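Local coordinates for protein glutamine cyclotransferase (Zymomonas mobilis, PDB 3NOL) that catalyses the cyclisation of N-terminal glutamine to pyroglutamate with release of ammonia, on a beta-propeller scaffold that holds a calcium ion, at residues T41-E46 / E57-N62; Q79-G84 / F110-R115; V100-K105 / R121-D126. All blocks are in the same frame, centred on the assembly; numbering follows the deposited sequence. Where two conformers were deposited one is given.

Contact 1: residues T41-E46 / E57-N62; sequences TKAFTE and ESTGLN
The beta hairpin that pairs strand 44-51 with strand 54-61, the two inner strands of one propeller blade, is joined here near its open end. Phe44 and Gly60 form an antiparallel hydrogen-bonded pair: Phe44 N gives its hydrogen to Gly60 O at 3.0 Å, and Gly60 N returns a nearly straight bond (173° at the hydrogen) to Phe44 O. Two residues on, Glu46 N donates to Ser58 O at 2.8 Å. With Phe44 CG anti to its carbonyl carbon (chi1 -68°), the ring lies beside Gly60 and takes Gly60 O at its edge. On the other face, the hydroxyl of Thr45 donates to the Glu57 carboxylate, OG1 to OE2 2.6 Å, the two side chains crossing at about a right angle. His39 holds the same OE2, so two bonds grip this buried oxygen. Leu61 CD2 lies 3.8 Å from Ala43 CA, and a water bridges Lys42 O and Asn62 N where the strands part. Glu46 turns its carboxylate away to a salt bridge with Lys244. Strand 64-70 continues the sheet beyond 57-61, while Leu245, in the loop between strands 238-243 and 248-256, is hydrogen-bonded backbone to backbone with Ala43 and touches the side chain of Phe44.

Contact 2: residues Q79-G84 / F110-R115; sequences QQIELG and FVWNIR
Ile81 and Leu83 meet the indole of Trp112 between two successive blades of the beta-propeller, where the outermost strand of one, 77-82, faces strand 108-113 of the next. Even the nearest CA atoms, those of Gln79 and Arg115, stay 9.8 Å apart, so side chains span the interval. Ile81 holds CG1 between its backbone N and carbonyl carbon (chi1 60°), and the extended chi2 then carries CD1 over one face of the indole, 3.7 Å from the centroid of the five-membered ring in a CH-pi contact. The opposite face is covered by Phe110 CB, which leaves Trp112 sandwiched between its own strand and the neighbouring blade. Leu83 crosses the indole at about a right angle, its CD2 meeting CZ2 of Trp112 at 3.8 Å on the benzo ring. Leu117, from the loop after strand 108-113, also touches Ile81 and Gln79. At the other end of the contact Gln79 stretches out fully, CG anti to the backbone N (chi1 179°), to bring its amide to the loop residues Ile114 and Arg115. A water donates both to Gln79 OE1 and to Ile114 O. Beside it, Gln79 NE2 donates to Arg115 O at 2.9 Å, with the acceptor nearly in the amide plane.

Contact 3: residues V100-K105 / R121-D126; sequences VGLTWK and RSFNYD
Tyr125 reaches back across its blade to meet Leu102 and Thr103. Its CB points toward strand 98-103, and with CG set between the backbone N and the carbonyl carbon (chi1 56°) the ring is carried over to that strand. Of the ring carbons, CD1 lies 4.2 Å from Leu102 CD2, which approaches obliquely, and CE1 comes closer to the same methyl, at 3.7 Å. CZ is next, with Thr103 N at the ring edge near its plane. At the tip, OH accepts a hydrogen bond from Thr103 N, 2.9 Å long and close to straight at 165°; Leu102 CB stands 3.8 Å from the same oxygen. Strands 98-103 and 119-124 are the second and fourth of a four-stranded antiparallel propeller blade, with 108-113 between them, and residues 125 and 126 have already left the outer strand. A phenylalanine in place of Tyr125 would probably leave the backbone N-H of Thr103 without this acceptor. Thr103 OG1 has its own bond to Leu108 O on the intervening strand. Two residues before Tyr125, Phe123 approaches Val100 at about a right angle, and its CE2 packs on Val100 CG1 at 3.7 Å. Met141 and Leu132 of the following blade touch Leu102, and Met141 also touches Tyr125.

From the N terminus, contact 1 comes first and closes the short hairpin loop between strands 44-51 and 54-61. The chain then crosses that blade to its outer strand, 77-82, where contact 2 opens; Leu61 CD1 packs against Gln80 NE2 between the two. Contact 2 closes a longer loop, joining this blade to the next. Before it closes, contact 3 opens at 100-105, closing only at 121-126, so contacts 2 and 3 cross along the chain whereas contact 1 precedes both. Phe110 N probably bonds to Gly101 O and Val111 N to Arg121 O, stitching contact 2 to both strands of contact 3. Contact 2 ties blade to blade, and contacts 1 and 3 each work within one.

Contact 1: residues T41-E46 / E57-N62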
loop_
_atom_site.group_PDB
_atom_site.type_symbol
_atom_site.label_atom_id
_atom_site.label_comp_id
_atom_site.label_asym_id
_atom_site.label_seq_id
_atom_site.Cartn_x
_atom_site.Cartn_y
_atom_site.Cartn_z
ATOM N N THR A 41 9.906 3.860 13.311
ATOM C CA THR A 41 9.130 3.021 14.251
ATOM C C THR A 41 7.931 3.754 14.849
ATOM O O THR A 41 7.157 3.165 15.598
ATOM C CB THR A 41 10.008 2.453 15.405
ATOM O OG1 THR A 41 10.707 3.524 16.058
ATOM C CG2 THR A 41 10.994 1.419 14.889
ATOM N N LYS A 42 7.775 5.035 14.521
ATOM C CA LYS A 42 6.601 5.792 14.923
ATOM C C LYS A 42 5.596 5.955 13.769
ATOM O O LYS A 42 4.539 6.570 13.933
ATOM C CB LYS A 42 7.021 7.161 15.510
ATOM C CG LYS A 42 7.774 7.037 16.847
ATOM C CD LYS A 42 7.946 8.389 17.522
ATOM C CE LYS A 42 8.551 8.235 18.907
ATOM N NZ LYS A 42 9.897 7.599 18.866
ATOM N N ALA A 43 5.920 5.380 12.610
ATOM C CA ALA A 43 5.133 5.581 11.399
ATOM C C ALA A 43 4.102 4.474 11.233
ATOM O O ALA A 43 4.466 3.330 10.879
ATOM C CB ALA A 43 6.054 5.642 10.147
ATOM N N PHE A 44 2.832 4.835 11.436
ATOM C CA PHE A 44 1.699 3.938 11.135
ATOM C C PHE A 44 1.408 3.936 9.633
ATOM O O PHE A 44 0.570 4.711 9.143
ATOM C CB PHE A 44 0.425 4.363 11.878
ATOM C CG PHE A 44 0.488 4.181 13.375
ATOM C CD1 PHE A 44 0.885 5.243 14.201
ATOM C CD2 PHE A 44 0.109 2.960 13.958
ATOM C CE1 PHE A 44 0.898 5.088 15.610
ATOM C CE2 PHE A 44 0.152 2.784 15.360
ATOM C CZ PHE A 44 0.538 3.850 16.182
ATOM N N THR A 45 2.113 3.089 8.904
ATOM C CA THR A 45 2.005 3.068 7.447
ATOM C C THR A 45 0.584 2.775 6.955
ATOM O O THR A 45 0.014 1.722 7.311
ATOM C CB THR A 45 2.970 1.990 6.882
ATOM O OG1 THR A 45 4.297 2.265 7.352
ATOM C CG2 THR A 45 2.946 2.001 5.368
ATOM N N GLU A 46 0.013 3.691 6.151
ATOM C CA GLU A 46 -1.331 3.499 5.556
ATOM C C GLU A 46 -1.365 3.529 4.004
ATOM O O GLU A 46 -2.400 3.246 3.370
ATOM C CB GLU A 46 -2.312 4.549 6.077
ATOM C CG GLU A 46 -2.471 4.623 7.607
ATOM C CD GLU A 46 -3.114 3.373 8.209
ATOM O OE1 GLU A 46 -3.466 2.435 7.463
ATOM O OE2 GLU A 46 -3.297 3.332 9.454
ATOM N N GLU A 57 5.195 7.692 1.291
ATOM C CA GLU A 57 4.470 7.047 2.369
ATOM C C GLU A 57 3.422 7.974 2.968
ATOM O O GLU A 57 3.687 9.159 3.203
ATOM C CB GLU A 57 5.452 6.606 3.454
ATOM C CG GLU A 57 4.888 5.574 4.452
ATOM C CD GLU A 57 5.930 5.093 5.486
ATOM O OE1 GLU A 57 7.134 5.413 5.334
ATOM O OE2 GLU A 57 5.517 4.379 6.428
ATOM N N SER A 58 2.231 7.414 3.168
ATOM C CA SER A 58 1.163 8.042 3.918
ATOM C C SER A 58 1.232 7.403 5.295
ATOM O O SER A 58 1.099 6.169 5.421
ATOM C CB SER A 58 -0.202 7.706 3.266
ATOM O OG SER A 58 -1.265 8.097 4.101
ATOM N N THR A 59 1.444 8.242 6.311
ATOM C CA THR A 59 1.680 7.793 7.699
ATOM C C THR A 59 0.787 8.480 8.703
ATOM O O THR A 59 0.543 9.692 8.614
ATOM C CB THR A 59 3.141 8.060 8.191
ATOM O OG1 THR A 59 3.460 9.459 8.113
ATOM C CG2 THR A 59 4.140 7.255 7.412
ATOM N N GLY A 60 0.312 7.701 9.670
ATOM C CA GLY A 60 -0.276 8.262 10.866
ATOM C C GLY A 60 0.934 8.463 11.762
ATOM O O GLY A 60 1.907 7.646 11.764
ATOM N N LEU A 61 0.944 9.605 12.433
ATOM C CA LEU A 61 2.038 9.964 13.324
ATOM C C LEU A 61 1.368 10.563 14.523
ATOM O O LEU A 61 0.817 11.675 14.429
ATOM C CB LEU A 61 2.985 10.987 12.657
ATOM C CG LEU A 61 3.816 10.441 11.487
ATOM C CD1 LEU A 61 4.561 11.573 10.756
ATOM C CD2 LEU A 61 4.793 9.366 11.992
ATOM N N ASN A 62 1.345 9.808 15.621
ATOM C CA ASN A 62 0.808 10.320 16.908
ATOM C C ASN A 62 -0.459 11.216 16.784
ATOM O O ASN A 62 -0.466 12.399 17.237
ATOM C CB ASN A 62 1.932 11.056 17.669
ATOM C CG ASN A 62 1.560 11.369 19.118
ATOM O OD1 ASN A 62 0.645 10.766 19.665
ATOM N ND2 ASN A 62 2.291 12.293 19.745
HETATM O O HOH W 1 3.456 7.868 15.870
#

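Contact 2: residues Q79-G84 / F110-R115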
loop_
_atom_site.group_PDB
_atom_site.type_symbol
_atom_site.label_atom_id
_atom_site.label_comp_id
_atom_site.label_asym_id
_atom_site.label_seq_id
_atom_site.Cartn_x
_atom_site.Cartn_y
_atom_site.Cartn_z
ATOM N N GLN A 79 10.803 15.455 2.227
ATOM C CA GLN A 79 9.679 16.354 1.958
ATOM C C GLN A 79 8.472 15.795 2.684
ATOM O O GLN A 79 8.271 14.591 2.682
ATOM C CB GLN A 79 9.434 16.345 0.450
ATOM C CG GLN A 79 8.299 17.190 -0.049
ATOM C CD GLN A 79 8.140 16.990 -1.549
ATOM O OE1 GLN A 79 8.290 15.869 -2.039
ATOM N NE2 GLN A 79 7.855 18.063 -2.280
ATOM N N GLN A 80 7.675 16.647 3.328
ATOM C CA GLN A 80 6.504 16.127 4.032
ATOM C C GLN A 80 5.425 17.186 4.095
ATOM O O GLN A 80 5.748 18.364 4.268
ATOM C CB GLN A 80 6.906 15.732 5.458
ATOM C CG GLN A 80 5.824 14.982 6.250
ATOM C CD GLN A 80 6.385 14.404 7.537
ATOM O OE1 GLN A 80 7.446 13.738 7.522
ATOM N NE2 GLN A 80 5.679 14.629 8.665
ATOM N N ILE A 81 4.169 16.755 3.957
ATOM C CA ILE A 81 3.001 17.599 4.285
ATOM C C ILE A 81 2.209 16.931 5.397
ATOM O O ILE A 81 2.187 15.695 5.491
ATOM C CB ILE A 81 2.111 17.940 3.043
ATOM C CG1 ILE A 81 1.529 16.679 2.371
ATOM C CG2 ILE A 81 2.896 18.840 2.064
ATOM C CD1 ILE A 81 0.439 16.935 1.314
ATOM N N GLU A 82 1.612 17.748 6.257
ATOM C CA GLU A 82 0.761 17.268 7.313
ATOM C C GLU A 82 -0.669 17.672 6.952
ATOM O O GLU A 82 -0.960 18.859 6.737
ATOM C CB GLU A 82 1.184 17.905 8.645
ATOM C CG GLU A 82 0.346 17.421 9.805
ATOM C CD GLU A 82 0.803 17.935 11.169
ATOM O OE1 GLU A 82 1.819 18.676 11.260
ATOM O OE2 GLU A 82 0.109 17.587 12.160
ATOM N N LEU A 83 -1.561 16.691 6.887
ATOM C CA LEU A 83 -2.949 16.961 6.538
ATOM C C LEU A 83 -3.654 17.716 7.659
ATOM O O LEU A 83 -3.284 17.583 8.825
ATOM C CB LEU A 83 -3.698 15.657 6.245
ATOM C CG LEU A 83 -3.188 14.825 5.056
ATOM C CD1 LEU A 83 -4.290 13.865 4.626
ATOM C CD2 LEU A 83 -2.728 15.679 3.886
ATOM N N GLY A 84 -4.658 18.507 7.291
ATOM C CA GLY A 84 -5.490 19.191 8.294
ATOM C C GLY A 84 -6.027 18.239 9.355
ATOM O O GLY A 84 -6.277 17.058 9.094
ATOM N N PHE A 110 -7.887 13.258 -2.064
ATOM C CA PHE A 110 -7.169 14.457 -2.487
ATOM C C PHE A 110 -6.275 14.124 -3.651
ATOM O O PHE A 110 -5.932 12.962 -3.854
ATOM C CB PHE A 110 -6.311 15.011 -1.336
ATOM C CG PHE A 110 -7.119 15.427 -0.132
ATOM C CD1 PHE A 110 -7.109 14.657 1.030
ATOM C CD2 PHE A 110 -7.904 16.585 -0.180
ATOM C CE1 PHE A 110 -7.865 15.052 2.158
ATOM C CE2 PHE A 110 -8.674 16.991 0.920
ATOM C CZ PHE A 110 -8.668 16.212 2.092
ATOM N N VAL A 111 -5.911 15.153 -4.412
ATOM C CA VAL A 111 -4.899 15.028 -5.435
ATOM C C VAL A 111 -3.880 16.130 -5.192
ATOM O O VAL A 111 -4.261 17.291 -5.015
ATOM C CB VAL A 111 -5.472 15.193 -6.874
ATOM C CG1 VAL A 111 -4.342 14.999 -7.892
ATOM C CG2 VAL A 111 -6.647 14.206 -7.137
ATOM N N TRP A 112 -2.604 15.736 -5.139
ATOM C CA TRP A 112 -1.486 16.685 -4.995
ATOM C C TRP A 112 -0.546 16.632 -6.198
ATOM O O TRP A 112 -0.337 15.556 -6.812
ATOM C CB TRP A 112 -0.693 16.401 -3.697
ATOM C CG TRP A 112 -1.504 16.336 -2.400
ATOM C CD1 TRP A 112 -1.815 17.387 -1.559
ATOM C CD2 TRP A 112 -2.003 15.151 -1.756
ATOM N NE1 TRP A 112 -2.505 16.922 -0.454
ATOM C CE2 TRP A 112 -2.646 15.561 -0.556
ATOM C CE3 TRP A 112 -1.992 13.784 -2.089
ATOM C CZ2 TRP A 112 -3.274 14.648 0.316
ATOM C CZ3 TRP A 112 -2.613 12.875 -1.227
ATOM C CH2 TRP A 112 -3.236 13.314 -0.023
ATOM N N ASN A 113 0.019 17.791 -6.549
ATOM C CA ASN A 113 1.136 17.806 -7.494
ATOM C C ASN A 113 2.340 17.138 -6.847
ATOM O O ASN A 113 2.674 17.423 -5.700
ATOM C CB ASN A 113 1.497 19.237 -7.906
ATOM C CG ASN A 113 0.464 19.881 -8.827
ATOM O OD1 ASN A 113 0.450 21.107 -8.977
ATOM N ND2 ASN A 113 -0.390 19.082 -9.440
ATOM N N ILE A 114 3.014 16.255 -7.578
ATOM C CA ILE A 114 4.130 15.524 -6.978
ATOM C C ILE A 114 5.340 16.415 -6.616
ATOM O O ILE A 114 6.026 16.137 -5.623
ATOM C CB ILE A 114 4.539 14.241 -7.783
ATOM C CG1 ILE A 114 5.327 13.291 -6.866
ATOM C CG2 ILE A 114 5.302 14.617 -9.032
ATOM C CD1 ILE A 114 5.217 11.811 -7.218
ATOM N N ARG A 115 5.591 17.475 -7.392
ATOM C CA ARG A 115 6.797 18.306 -7.176
ATOM C C ARG A 115 6.893 18.884 -5.750
ATOM O O ARG A 115 7.918 18.705 -5.090
ATOM C CB ARG A 115 6.951 19.433 -8.219
ATOM C CG ARG A 115 8.260 20.205 -8.027
ATOM C CD ARG A 115 8.465 21.431 -8.922
ATOM N NE ARG A 115 9.806 21.981 -8.681
ATOM C CZ ARG A 115 10.184 23.231 -8.965
ATOM N NH1 ARG A 115 11.434 23.625 -8.709
ATOM N NH2 ARG A 115 9.307 24.096 -9.488
HETATM O O HOH W 2 7.827 14.783 -4.317
#

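Contact 3: residues V100-K105 / R121-D126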
loop_
_atom_site.group_PDB
_atom_site.type_symbol
_atom_site.label_atom_id
_atom_site.label_comp_id
_atom_site.label_asym_id
_atom_site.label_seq_id
_atom_site.Cartn_x
_atom_site.Cartn_y
_atom_site.Cartn_z
ATOM N N VAL A 100 -2.416 10.759 -5.594
ATOM C CA VAL A 100 -3.818 10.699 -5.198
ATOM C C VAL A 100 -3.873 9.981 -3.844
ATOM O O VAL A 100 -3.134 9.004 -3.609
ATOM C CB VAL A 100 -4.670 9.929 -6.235
ATOM C CG1 VAL A 100 -6.135 9.922 -5.811
ATOM C CG2 VAL A 100 -4.482 10.515 -7.665
ATOM N N GLY A 101 -4.699 10.492 -2.948
ATOM C CA GLY A 101 -4.769 9.978 -1.581
ATOM C C GLY A 101 -6.216 9.757 -1.140
ATOM O O GLY A 101 -7.115 10.534 -1.509
ATOM N N LEU A 102 -6.418 8.708 -0.335
ATOM C CA LEU A 102 -7.685 8.416 0.337
ATOM C C LEU A 102 -7.678 8.901 1.792
ATOM O O LEU A 102 -6.640 9.323 2.310
ATOM C CB LEU A 102 -7.937 6.904 0.298
ATOM C CG LEU A 102 -7.859 6.280 -1.118
ATOM C CD1 LEU A 102 -8.083 4.770 -1.011
ATOM C CD2 LEU A 102 -8.846 6.975 -2.097
ATOM N N THR A 103 -8.842 8.855 2.436
ATOM C CA THR A 103 -8.948 9.238 3.863
ATOM C C THR A 103 -9.644 8.137 4.670
ATOM O O THR A 103 -10.301 7.262 4.099
ATOM C CB THR A 103 -9.709 10.561 4.085
ATOM O OG1 THR A 103 -11.018 10.426 3.546
ATOM C CG2 THR A 103 -8.971 11.772 3.405
ATOM N N TRP A 104 -9.506 8.221 5.995
ATOM C CA TRP A 104 -9.959 7.188 6.921
ATOM C C TRP A 104 -11.495 7.145 6.991
ATOM O O TRP A 104 -12.104 6.127 6.670
ATOM C CB TRP A 104 -9.355 7.439 8.308
ATOM C CG TRP A 104 -9.538 6.305 9.289
ATOM C CD1 TRP A 104 -9.467 4.969 9.031
ATOM C CD2 TRP A 104 -9.784 6.433 10.695
ATOM N NE1 TRP A 104 -9.661 4.249 10.191
ATOM C CE2 TRP A 104 -9.857 5.127 11.226
ATOM C CE3 TRP A 104 -9.951 7.529 11.554
ATOM C CZ2 TRP A 104 -10.092 4.883 12.577
ATOM C CZ3 TRP A 104 -10.183 7.284 12.909
ATOM C CH2 TRP A 104 -10.253 5.969 13.400
ATOM N N LYS A 105 -12.095 8.270 7.373
ATOM C CA LYS A 105 -13.536 8.347 7.605
ATOM C C LYS A 105 -14.235 9.521 6.893
ATOM O O LYS A 105 -15.436 9.743 7.092
ATOM C CB LYS A 105 -13.794 8.447 9.110
ATOM C CG LYS A 105 -13.340 7.241 9.918
ATOM C CD LYS A 105 -13.813 5.925 9.304
ATOM C CE LYS A 105 -14.435 5.031 10.359
ATOM N NZ LYS A 105 -13.672 5.049 11.619
ATOM N N ARG A 121 -6.873 19.244 -5.876
ATOM C CA ARG A 121 -8.237 18.737 -6.010
ATOM C C ARG A 121 -8.642 17.950 -4.769
ATOM O O ARG A 121 -7.787 17.371 -4.080
ATOM C CB ARG A 121 -8.327 17.847 -7.255
ATOM C CG ARG A 121 -9.696 17.320 -7.627
ATOM C CD ARG A 121 -9.563 16.503 -8.896
ATOM N NE ARG A 121 -10.853 15.967 -9.333
ATOM C CZ ARG A 121 -11.016 15.177 -10.397
ATOM N NH1 ARG A 121 -9.975 14.820 -11.142
ATOM N NH2 ARG A 121 -12.234 14.750 -10.725
ATOM N N SER A 122 -9.944 17.986 -4.479
ATOM C CA SER A 122 -10.575 17.005 -3.601
ATOM C C SER A 122 -11.701 16.325 -4.373
ATOM O O SER A 122 -12.349 16.943 -5.231
ATOM C CB SER A 122 -11.130 17.645 -2.324
ATOM O OG SER A 122 -11.546 16.624 -1.417
ATOM N N PHE A 123 -11.938 15.055 -4.065
ATOM C CA PHE A 123 -12.993 14.310 -4.733
ATOM C C PHE A 123 -13.714 13.420 -3.730
ATOM O O PHE A 123 -13.096 12.959 -2.759
ATOM C CB PHE A 123 -12.430 13.486 -5.907
ATOM C CG PHE A 123 -11.487 12.372 -5.499
ATOM C CD1 PHE A 123 -11.951 11.045 -5.410
ATOM C CD2 PHE A 123 -10.145 12.647 -5.184
ATOM C CE1 PHE A 123 -11.073 10.010 -5.043
ATOM C CE2 PHE A 123 -9.251 11.612 -4.827
ATOM C CZ PHE A 123 -9.726 10.298 -4.746
ATOM N N ASN A 124 -15.001 13.185 -3.967
ATOM C CA ASN A 124 -15.771 12.289 -3.101
ATOM C C ASN A 124 -15.748 10.858 -3.625
ATOM O O ASN A 124 -15.598 10.619 -4.826
ATOM C CB ASN A 124 -17.221 12.760 -2.930
ATOM C CG ASN A 124 -17.331 14.039 -2.133
ATOM O OD1 ASN A 124 -16.440 14.386 -1.336
ATOM N ND2 ASN A 124 -18.420 14.766 -2.352
ATOM N N TYR A 125 -15.880 9.909 -2.712
ATOM C CA TYR A 125 -16.091 8.520 -3.093
ATOM C C TYR A 125 -17.057 7.840 -2.117
ATOM O O TYR A 125 -17.335 8.343 -1.014
ATOM C CB TYR A 125 -14.753 7.752 -3.214
ATOM C CG TYR A 125 -13.876 7.791 -1.968
ATOM C CD1 TYR A 125 -12.720 8.566 -1.930
ATOM C CD2 TYR A 125 -14.209 7.042 -0.823
ATOM C CE1 TYR A 125 -11.918 8.601 -0.797
ATOM C CE2 TYR A 125 -13.409 7.074 0.330
ATOM C CZ TYR A 125 -12.265 7.859 0.335
ATOM O OH TYR A 125 -11.458 7.901 1.467
ATOM N N ASP A 126 -17.529 6.676 -2.535
ATOM C CA ASP A 126 -18.469 5.867 -1.786
ATOM C C ASP A 126 -17.757 5.089 -0.658
ATOM O O ASP A 126 -16.648 4.562 -0.836
ATOM C CB ASP A 126 -19.169 4.919 -2.756
ATOM C CG ASP A 126 -20.310 4.168 -2.119
ATOM O OD1 ASP A 126 -21.129 4.824 -1.429
ATOM O OD2 ASP A 126 -20.390 2.934 -2.342
#